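Local coordinates for protein rhodopsin (Todarodes pacificus, PDB 2Z73) that detects light through bound retinal, whose isomerization from 11-cis to all-trans switches on G-protein signalling to phospholipase C in squid vision, at residues Trp11-Trp23 against Thr178-Ser192. Residues are numbered along the deposited sequence; the frame is centred on the assembly and turned at random.
Sequences WWYNPSIVVHPHW and TLEGVLCNCSFDYIS. With RET (retinal), chain D.
W23 lays its indole across the type II' turn from E180 to L183, joining the extracellular N-terminal tail to the opsin loop whose β-hairpin covers the retinal pocket and is tied to helix 104-138 by the C186–C108 disulfide. At its root, W23 CB lies 3.9 Å from L183 CD2. With CG beside the backbone N (chi1 -57°), the indole extends over the turn: G181 N sits above one face, near the rim, CE3 and CZ3 lie over G181, and G181 CA makes a CH-pi contact 3.8 Å from the centroid of the six-membered ring. E180 CA does the same over the five-membered ring, while H22 CD2 covers the opposite face. Along the rim, CD1 and NE1 both near L179 O (3.7 Å from W23 NE1) and the methyl I191 CD1 (3.2 Å from W23 NE1). Farther out, W23 CZ2 meets Y190 OH at the ring edge, near the indole plane, at 3.0 Å, and CH2 also approaches this hydroxyl. Replacing W23 with an alanine would probably open a gap over G181 and leave I191 CD1 and the Y190 hydroxyl without their packing surface.

Farther back along the tail, aliphatic groups meet L179 and L183. L183 CD1 packs 3.5 Å from W12 CB and meets V19 CG2 tip to tip, and I17 CG2 rests on L179 CD1. The H20 ring is sandwiched between P21 CD and I191 CG2, the latter 3.4 Å from its centroid, while H20 ND1 caps the short helix by accepting from H22 N in the ring plane.

H22 NE2 bonds V292 O. Y190 OH donates to the anti lone pair of E180 OE1, which also bonds Y277, and E180 OE2 takes N185 ND2 from the retinal pocket. The tail therefore meets this loop through apolar and CH-pi packing, its indole abutting the E180–Y190 pair one shell outside the chromophore.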
ATOM      1  N   TRP A  11       3.495  32.238  15.299  1.00 58.68           N
ATOM      2  CA  TRP A  11       2.328  31.569  14.718  1.00 55.01           C
ATOM      3  C   TRP A  11       2.482  30.057  14.707  1.00 55.47           C
ATOM      4  O   TRP A  11       1.526  29.336  14.446  1.00 58.96           O
ATOM      5  CB  TRP A  11       2.116  32.010  13.271  1.00 52.23           C
ATOM      6  CG  TRP A  11       3.243  31.596  12.357  1.00 51.18           C
ATOM      7  CD1 TRP A  11       4.363  32.318  12.052  1.00 52.20           C
ATOM      8  CD2 TRP A  11       3.406  30.324  11.711  1.00 51.63           C
ATOM      9  NE1 TRP A  11       5.217  31.576  11.264  1.00 48.94           N
ATOM     10  CE2 TRP A  11       4.652  30.350  11.041  1.00 49.78           C
ATOM     11  CE3 TRP A  11       2.624  29.162  11.636  1.00 50.50           C
ATOM     12  CZ2 TRP A  11       5.132  29.261  10.308  1.00 49.20           C
ATOM     13  CZ3 TRP A  11       3.102  28.079  10.906  1.00 50.55           C
ATOM     14  CH2 TRP A  11       4.348  28.139  10.251  1.00 51.45           C
ATOM     15  N   TRP A  12       3.689  29.581  14.975  1.00 54.25           N
ATOM     16  CA  TRP A  12       3.966  28.159  14.942  1.00 53.19           C
ATOM     17  C   TRP A  12       4.104  27.502  16.311  1.00 51.38           C
ATOM     18  O   TRP A  12       4.123  26.275  16.406  1.00 51.29           O
ATOM     19  CB  TRP A  12       5.259  27.919  14.152  1.00 55.43           C
ATOM     20  CG  TRP A  12       6.400  28.749  14.681  1.00 56.65           C
ATOM     21  CD1 TRP A  12       6.767  29.999  14.262  1.00 58.99           C
ATOM     22  CD2 TRP A  12       7.219  28.453  15.819  1.00 57.75           C
ATOM     23  NE1 TRP A  12       7.757  30.505  15.076  1.00 58.11           N
ATOM     24  CE2 TRP A  12       8.053  29.577  16.041  1.00 58.25           C
ATOM     25  CE3 TRP A  12       7.326  27.352  16.679  1.00 57.01           C
ATOM     26  CZ2 TRP A  12       8.979  29.630  17.087  1.00 58.46           C
ATOM     27  CZ3 TRP A  12       8.248  27.407  17.727  1.00 59.49           C
ATOM     28  CH2 TRP A  12       9.062  28.540  17.919  1.00 59.05           C
ATOM     29  N   TYR A  13       4.203  28.301  17.368  1.00 49.82           N
ATOM     30  CA  TYR A  13       4.402  27.744  18.702  1.00 51.13           C
ATOM     31  C   TYR A  13       3.421  26.702  19.179  1.00 50.79           C
ATOM     32  O   TYR A  13       2.217  26.938  19.232  1.00 50.90           O
ATOM     33  CB  TYR A  13       4.454  28.831  19.767  1.00 52.55           C
ATOM     34  CG  TYR A  13       4.774  28.267  21.137  1.00 55.98           C
ATOM     35  CD1 TYR A  13       3.819  28.254  22.149  1.00 59.61           C
ATOM     36  CD2 TYR A  13       6.030  27.735  21.412  1.00 56.94           C
ATOM     37  CE1 TYR A  13       4.108  27.725  23.406  1.00 61.44           C
ATOM     38  CE2 TYR A  13       6.334  27.205  22.656  1.00 59.06           C
ATOM     39  CZ  TYR A  13       5.364  27.204  23.650  1.00 62.75           C
ATOM     40  OH  TYR A  13       5.646  26.683  24.897  1.00 64.03           O
ATOM     41  N   ASN A  14       3.957  25.548  19.551  1.00 48.69           N
ATOM     42  CA  ASN A  14       3.135  24.480  20.067  1.00 47.87           C
ATOM     43  C   ASN A  14       3.564  24.185  21.501  1.00 48.35           C
ATOM     44  O   ASN A  14       4.711  23.839  21.766  1.00 46.58           O
ATOM     45  CB  ASN A  14       3.277  23.223  19.211  1.00 45.43           C
ATOM     46  CG  ASN A  14       2.200  22.212  19.506  1.00 44.89           C
ATOM     47  OD1 ASN A  14       1.991  21.826  20.660  1.00 42.42           O
ATOM     48  ND2 ASN A  14       1.501  21.780  18.471  1.00 43.22           N
ATOM     49  N   PRO A  15       2.639  24.327  22.449  1.00 50.04           N
ATOM     50  CA  PRO A  15       2.963  24.069  23.850  1.00 48.75           C
ATOM     51  C   PRO A  15       3.267  22.615  24.174  1.00 48.31           C
ATOM     52  O   PRO A  15       3.841  22.324  25.222  1.00 48.29           O
ATOM     53  CB  PRO A  15       1.721  24.576  24.578  1.00 50.53           C
ATOM     54  CG  PRO A  15       0.627  24.272  23.602  1.00 50.77           C
ATOM     55  CD  PRO A  15       1.238  24.756  22.308  1.00 50.75           C
ATOM     56  N   SER A  16       2.901  21.705  23.273  1.00 49.09           N
ATOM     57  CA  SER A  16       3.106  20.267  23.487  1.00 47.28           C
ATOM     58  C   SER A  16       4.320  19.689  22.774  1.00 49.04           C
ATOM     59  O   SER A  16       4.958  18.761  23.274  1.00 48.66           O
ATOM     60  CB  SER A  16       1.886  19.480  23.004  1.00 48.21           C
ATOM     61  OG  SER A  16       0.676  19.966  23.556  1.00 51.81           O
ATOM     62  N   ILE A  17       4.626  20.237  21.603  1.00 50.93           N
ATOM     63  CA  ILE A  17       5.708  19.740  20.770  1.00 49.88           C
ATOM     64  C   ILE A  17       6.674  20.857  20.380  1.00 52.39           C
ATOM     65  O   ILE A  17       6.247  21.944  19.999  1.00 54.40           O
ATOM     66  CB  ILE A  17       5.088  19.104  19.499  1.00 51.05           C
ATOM     67  CG1 ILE A  17       4.061  18.044  19.927  1.00 46.38           C
ATOM     68  CG2 ILE A  17       6.183  18.531  18.582  1.00 50.93           C
ATOM     69  CD1 ILE A  17       3.117  17.598  18.844  1.00 42.68           C
ATOM     70  N   VAL A  18       7.975  20.592  20.479  1.00 49.62           N
ATOM     71  CA  VAL A  18       8.966  21.601  20.124  1.00 47.50           C
ATOM     72  C   VAL A  18       9.208  21.554  18.631  1.00 44.80           C
ATOM     73  O   VAL A  18       9.829  20.624  18.144  1.00 42.14           O
ATOM     74  CB  VAL A  18      10.330  21.366  20.829  1.00 50.56           C
ATOM     75  CG1 VAL A  18      11.349  22.399  20.354  1.00 46.63           C
ATOM     76  CG2 VAL A  18      10.165  21.448  22.342  1.00 48.77           C
ATOM     77  N   VAL A  19       8.717  22.562  17.917  1.00 44.08           N
ATOM     78  CA  VAL A  19       8.888  22.663  16.473  1.00 43.69           C
ATOM     79  C   VAL A  19      10.338  22.927  16.083  1.00 43.87           C
ATOM     80  O   VAL A  19      10.963  23.842  16.601  1.00 48.86           O
ATOM     81  CB  VAL A  19       8.047  23.811  15.915  1.00 44.56           C
ATOM     82  CG1 VAL A  19       8.427  24.082  14.462  1.00 41.99           C
ATOM     83  CG2 VAL A  19       6.566  23.482  16.058  1.00 43.85           C
ATOM     84  N   HIS A  20      10.875  22.134  15.167  1.00 45.30           N
ATOM     85  CA  HIS A  20      12.248  22.321  14.727  1.00 45.86           C
ATOM     86  C   HIS A  20      12.396  23.716  14.165  1.00 48.52           C
ATOM     87  O   HIS A  20      11.526  24.190  13.435  1.00 49.87           O
ATOM     88  CB  HIS A  20      12.621  21.319  13.643  1.00 45.38           C
ATOM     89  CG  HIS A  20      14.074  21.322  13.299  1.00 48.15           C
ATOM     90  ND1 HIS A  20      14.679  22.369  12.641  1.00 47.25           N
ATOM     91  CD2 HIS A  20      15.051  20.417  13.549  1.00 47.41           C
ATOM     92  CE1 HIS A  20      15.967  22.109  12.501  1.00 48.50           C
ATOM     93  NE2 HIS A  20      16.218  20.931  13.042  1.00 47.37           N
ATOM     94  N   PRO A  21      13.507  24.397  14.497  1.00 49.22           N
ATOM     95  CA  PRO A  21      13.807  25.756  14.044  1.00 48.14           C
ATOM     96  C   PRO A  21      13.550  25.952  12.556  1.00 49.44           C
ATOM     97  O   PRO A  21      13.084  27.006  12.125  1.00 51.32           O
ATOM     98  CB  PRO A  21      15.276  25.907  14.399  1.00 46.40           C
ATOM     99  CG  PRO A  21      15.386  25.110  15.645  1.00 45.90           C
ATOM    100  CD  PRO A  21      14.622  23.863  15.300  1.00 48.05           C
ATOM    101  N   HIS A  22      13.853  24.926  11.772  1.00 48.63           N
ATOM    102  CA  HIS A  22      13.665  25.005  10.336  1.00 46.28           C
ATOM    103  C   HIS A  22      12.266  25.401   9.903  1.00 46.06           C
ATOM    104  O   HIS A  22      12.107  26.200   8.981  1.00 49.75           O
ATOM    105  CB  HIS A  22      14.018  23.690   9.663  1.00 44.45           C
ATOM    106  CG  HIS A  22      13.638  23.660   8.221  1.00 49.31           C
ATOM    107  ND1 HIS A  22      14.044  24.631   7.332  1.00 49.65           N
ATOM    108  CD2 HIS A  22      12.845  22.817   7.520  1.00 52.82           C
ATOM    109  CE1 HIS A  22      13.519  24.388   6.146  1.00 51.11           C
ATOM    110  NE2 HIS A  22      12.786  23.292   6.232  1.00 55.27           N
ATOM    111  N   TRP A  23      11.249  24.846  10.548  1.00 45.13           N
ATOM    112  CA  TRP A  23       9.871  25.170  10.173  1.00 45.22           C
ATOM    113  C   TRP A  23       9.434  26.506  10.757  1.00 44.52           C
ATOM    114  O   TRP A  23       8.425  27.076  10.359  1.00 43.05           O
ATOM    115  CB  TRP A  23       8.910  24.068  10.649  1.00 44.59           C
ATOM    116  CG  TRP A  23       9.228  22.688  10.128  1.00 45.31           C
ATOM    117  CD1 TRP A  23       9.605  21.608  10.867  1.00 44.07           C
ATOM    118  CD2 TRP A  23       9.198  22.246   8.765  1.00 44.37           C
ATOM    119  NE1 TRP A  23       9.813  20.523  10.053  1.00 44.87           N
ATOM    120  CE2 TRP A  23       9.571  20.889   8.758  1.00 44.86           C
ATOM    121  CE3 TRP A  23       8.895  22.868   7.550  1.00 47.80           C
ATOM    122  CZ2 TRP A  23       9.649  20.137   7.582  1.00 45.45           C
ATOM    123  CZ3 TRP A  23       8.974  22.124   6.375  1.00 48.72           C
ATOM    124  CH2 TRP A  23       9.349  20.769   6.401  1.00 49.46           C
ATOM    125  N   THR A 178       7.834  14.007  14.923  1.00 43.34           N
ATOM    126  CA  THR A 178       7.446  15.345  15.306  1.00 43.64           C
ATOM    127  C   THR A 178       6.664  16.007  14.182  1.00 42.86           C
ATOM    128  O   THR A 178       6.339  15.356  13.187  1.00 44.20           O
ATOM    129  CB  THR A 178       8.713  16.172  15.654  1.00 41.85           C
ATOM    130  OG1 THR A 178       8.350  17.534  15.895  1.00 46.85           O
ATOM    131  CG2 THR A 178       9.725  16.098  14.529  1.00 37.86           C
ATOM    132  N   LEU A 179       6.350  17.287  14.346  1.00 41.76           N
ATOM    133  CA  LEU A 179       5.604  18.021  13.330  1.00 44.54           C
ATOM    134  C   LEU A 179       6.463  18.339  12.093  1.00 47.56           C
ATOM    135  O   LEU A 179       7.690  18.373  12.161  1.00 47.59           O
ATOM    136  CB  LEU A 179       5.075  19.318  13.934  1.00 40.60           C
ATOM    137  CG  LEU A 179       4.295  19.162  15.246  1.00 41.74           C
ATOM    138  CD1 LEU A 179       4.410  20.455  16.055  1.00 39.33           C
ATOM    139  CD2 LEU A 179       2.829  18.801  14.971  1.00 38.27           C
ATOM    140  N   GLU A 180       5.804  18.555  10.960  1.00 49.07           N
ATOM    141  CA  GLU A 180       6.494  18.895   9.725  1.00 47.48           C
ATOM    142  C   GLU A 180       5.654  19.923   8.971  1.00 47.75           C
ATOM    143  O   GLU A 180       4.550  20.263   9.398  1.00 46.54           O
ATOM    144  CB  GLU A 180       6.711  17.646   8.851  1.00 48.36           C
ATOM    145  CG  GLU A 180       5.478  17.143   8.108  1.00 45.37           C
ATOM    146  CD  GLU A 180       5.785  15.930   7.257  1.00 48.00           C
ATOM    147  OE1 GLU A 180       6.901  15.877   6.705  1.00 50.22           O
ATOM    148  OE2 GLU A 180       4.913  15.034   7.128  1.00 44.86           O
ATOM    149  N   GLY A 181       6.194  20.425   7.863  1.00 47.43           N
ATOM    150  CA  GLY A 181       5.484  21.396   7.053  1.00 42.59           C
ATOM    151  C   GLY A 181       4.699  22.461   7.792  1.00 39.13           C
ATOM    152  O   GLY A 181       5.269  23.241   8.552  1.00 39.08           O
ATOM    153  N   VAL A 182       3.391  22.508   7.567  1.00 40.12           N
ATOM    154  CA  VAL A 182       2.554  23.509   8.214  1.00 44.03           C
ATOM    155  C   VAL A 182       2.260  23.173   9.673  1.00 46.83           C
ATOM    156  O   VAL A 182       1.479  23.860  10.335  1.00 45.07           O
ATOM    157  CB  VAL A 182       1.240  23.701   7.464  1.00 43.72           C
ATOM    158  CG1 VAL A 182       1.513  24.272   6.083  1.00 45.28           C
ATOM    159  CG2 VAL A 182       0.513  22.377   7.355  1.00 48.31           C
ATOM    160  N   LEU A 183       2.876  22.096  10.161  1.00 47.70           N
ATOM    161  CA  LEU A 183       2.729  21.698  11.550  1.00 46.01           C
ATOM    162  C   LEU A 183       1.346  21.216  11.986  1.00 46.63           C
ATOM    163  O   LEU A 183       0.909  21.527  13.084  1.00 44.78           O
ATOM    164  CB  LEU A 183       3.150  22.874  12.424  1.00 46.09           C
ATOM    165  CG  LEU A 183       4.453  23.514  11.954  1.00 44.82           C
ATOM    166  CD1 LEU A 183       4.814  24.691  12.851  1.00 47.07           C
ATOM    167  CD2 LEU A 183       5.563  22.468  11.966  1.00 46.31           C
ATOM    168  N   CYS A 184       0.655  20.464  11.134  1.00 47.26           N
ATOM    169  CA  CYS A 184      -0.672  19.962  11.479  1.00 45.77           C
ATOM    170  C   CYS A 184      -0.780  18.464  11.287  1.00 44.44           C
ATOM    171  O   CYS A 184      -1.867  17.907  11.197  1.00 45.76           O
ATOM    172  CB  CYS A 184      -1.758  20.684  10.686  1.00 41.70           C
ATOM    173  SG  CYS A 184      -2.063  22.330  11.335  1.00 50.05           S
ATOM    174  N   ASN A 185       0.370  17.821  11.190  1.00 42.38           N
ATOM    175  CA  ASN A 185       0.413  16.379  11.087  1.00 44.20           C
ATOM    176  C   ASN A 185       1.824  16.030  11.518  1.00 46.33           C
ATOM    177  O   ASN A 185       2.685  16.906  11.615  1.00 48.21           O
ATOM    178  CB  ASN A 185       0.085  15.875   9.671  1.00 43.48           C
ATOM    179  CG  ASN A 185       1.225  16.041   8.699  1.00 43.46           C
ATOM    180  OD1 ASN A 185       1.329  17.064   8.024  1.00 42.73           O
ATOM    181  ND2 ASN A 185       2.093  15.028   8.618  1.00 40.19           N
ATOM    182  N   CYS A 186       2.061  14.765  11.818  1.00 46.42           N
ATOM    183  CA  CYS A 186       3.371  14.373  12.283  1.00 45.26           C
ATOM    184  C   CYS A 186       4.026  13.368  11.359  1.00 44.51           C
ATOM    185  O   CYS A 186       3.386  12.821  10.473  1.00 43.23           O
ATOM    186  CB  CYS A 186       3.246  13.840  13.723  1.00 44.57           C
ATOM    187  SG  CYS A 186       3.049  15.222  14.914  1.00 48.76           S
ATOM    188  N   SER A 187       5.322  13.165  11.548  1.00 48.25           N
ATOM    189  CA  SER A 187       6.097  12.229  10.741  1.00 50.01           C
ATOM    190  C   SER A 187       7.424  12.055  11.463  1.00 50.82           C
ATOM    191  O   SER A 187       7.582  12.542  12.581  1.00 50.56           O
ATOM    192  CB  SER A 187       6.333  12.810   9.344  1.00 48.96           C
ATOM    193  OG  SER A 187       6.966  11.860   8.503  1.00 50.61           O
ATOM    194  N   PHE A 188       8.376  11.362  10.845  1.00 51.61           N
ATOM    195  CA  PHE A 188       9.678  11.185  11.481  1.00 52.76           C
ATOM    196  C   PHE A 188      10.528  12.424  11.246  1.00 52.83           C
ATOM    197  O   PHE A 188      10.179  13.286  10.441  1.00 53.60           O
ATOM    198  CB  PHE A 188      10.377   9.936  10.947  1.00 54.15           C
ATOM    199  CG  PHE A 188      10.632   9.954   9.465  1.00 58.01           C
ATOM    200  CD1 PHE A 188      11.924  10.132   8.969  1.00 59.14           C
ATOM    201  CD2 PHE A 188       9.595   9.768   8.566  1.00 57.05           C
ATOM    202  CE1 PHE A 188      12.179  10.125   7.595  1.00 57.20           C
ATOM    203  CE2 PHE A 188       9.836   9.758   7.191  1.00 57.95           C
ATOM    204  CZ  PHE A 188      11.136   9.937   6.707  1.00 57.35           C
ATOM    205  N   ASP A 189      11.641  12.526  11.958  1.00 55.69           N
ATOM    206  CA  ASP A 189      12.534  13.676  11.821  1.00 55.95           C
ATOM    207  C   ASP A 189      13.590  13.444  10.730  1.00 56.93           C
ATOM    208  O   ASP A 189      14.529  12.664  10.911  1.00 56.77           O
ATOM    209  CB  ASP A 189      13.209  13.951  13.164  1.00 53.69           C
ATOM    210  CG  ASP A 189      13.949  15.263  13.186  1.00 55.30           C
ATOM    211  OD1 ASP A 189      13.932  15.980  12.165  1.00 55.01           O
ATOM    212  OD2 ASP A 189      14.547  15.572  14.235  1.00 57.25           O
ATOM    213  N   TYR A 190      13.417  14.121   9.596  1.00 56.85           N
ATOM    214  CA  TYR A 190      14.347  13.998   8.471  1.00 55.12           C
ATOM    215  C   TYR A 190      15.220  15.241   8.371  1.00 53.71           C
ATOM    216  O   TYR A 190      15.984  15.405   7.423  1.00 55.32           O
ATOM    217  CB  TYR A 190      13.579  13.787   7.159  1.00 53.99           C
ATOM    218  CG  TYR A 190      12.409  14.731   6.961  1.00 54.39           C
ATOM    219  CD1 TYR A 190      11.096  14.252   6.934  1.00 53.55           C
ATOM    220  CD2 TYR A 190      12.609  16.102   6.816  1.00 54.63           C
ATOM    221  CE1 TYR A 190      10.013  15.114   6.768  1.00 51.18           C
ATOM    222  CE2 TYR A 190      11.535  16.974   6.655  1.00 55.79           C
ATOM    223  CZ  TYR A 190      10.236  16.471   6.632  1.00 53.09           C
ATOM    224  OH  TYR A 190       9.168  17.330   6.492  1.00 51.65           O
ATOM    225  N   ILE A 191      15.103  16.110   9.364  1.00 51.22           N
ATOM    226  CA  ILE A 191      15.887  17.336   9.396  1.00 50.46           C
ATOM    227  C   ILE A 191      17.160  17.165  10.244  1.00 53.19           C
ATOM    228  O   ILE A 191      18.270  17.365   9.752  1.00 52.72           O
ATOM    229  CB  ILE A 191      15.039  18.488   9.943  1.00 45.71           C
ATOM    230  CG1 ILE A 191      13.864  18.748   8.992  1.00 44.29           C
ATOM    231  CG2 ILE A 191      15.890  19.716  10.110  1.00 44.21           C
ATOM    232  CD1 ILE A 191      12.873  19.784   9.505  1.00 44.47           C
ATOM    233  N   SER A 192      16.995  16.794  11.509  1.00 53.99           N
ATOM    234  CA  SER A 192      18.133  16.578  12.397  1.00 55.79           C
ATOM    235  C   SER A 192      19.135  15.644  11.730  1.00 57.99           C
ATOM    236  O   SER A 192      18.756  14.611  11.184  1.00 58.24           O
ATOM    237  CB  SER A 192      17.665  15.962  13.715  1.00 53.55           C
ATOM    238  OG  SER A 192      16.908  16.897  14.461  1.00 55.36           O
TER
HETATM  239  C1  RET D1000      10.064   6.408   3.389  1.00 54.64           C
HETATM  240  C2  RET D1000      10.212   6.076   1.876  1.00 56.03           C
HETATM  241  C3  RET D1000       8.922   5.740   1.148  1.00 59.21           C
HETATM  242  C4  RET D1000       8.097   4.659   1.868  1.00 58.46           C
HETATM  243  C5  RET D1000       7.943   4.929   3.366  1.00 58.59           C
HETATM  244  C6  RET D1000       8.815   5.717   4.073  1.00 57.36           C
HETATM  245  C7  RET D1000       8.643   5.992   5.560  1.00 56.24           C
HETATM  246  C8  RET D1000       7.641   6.806   6.112  1.00 54.05           C
HETATM  247  C9  RET D1000       7.282   7.122   7.502  1.00 52.16           C
HETATM  248  C10 RET D1000       6.225   7.938   7.597  1.00 49.84           C
HETATM  249  C11 RET D1000       5.507   8.442   8.748  1.00 47.63           C
HETATM  250  C12 RET D1000       4.427   9.280   8.764  1.00 49.35           C
HETATM  251  C13 RET D1000       3.674  10.073   7.717  1.00 46.46           C
HETATM  252  C14 RET D1000       2.547  10.765   8.063  1.00 41.26           C
HETATM  253  C15 RET D1000       1.771  11.571   7.113  1.00 39.18           C
HETATM  254  C16 RET D1000      11.354   6.020   4.113  1.00 52.61           C
HETATM  255  C17 RET D1000       9.988   7.967   3.470  1.00 51.45           C
HETATM  256  C18 RET D1000       6.724   4.217   3.891  1.00 58.95           C
HETATM  257  C19 RET D1000       8.050   6.512   8.658  1.00 49.13           C
HETATM  258  C20 RET D1000       4.247  10.053   6.282  1.00 45.59           C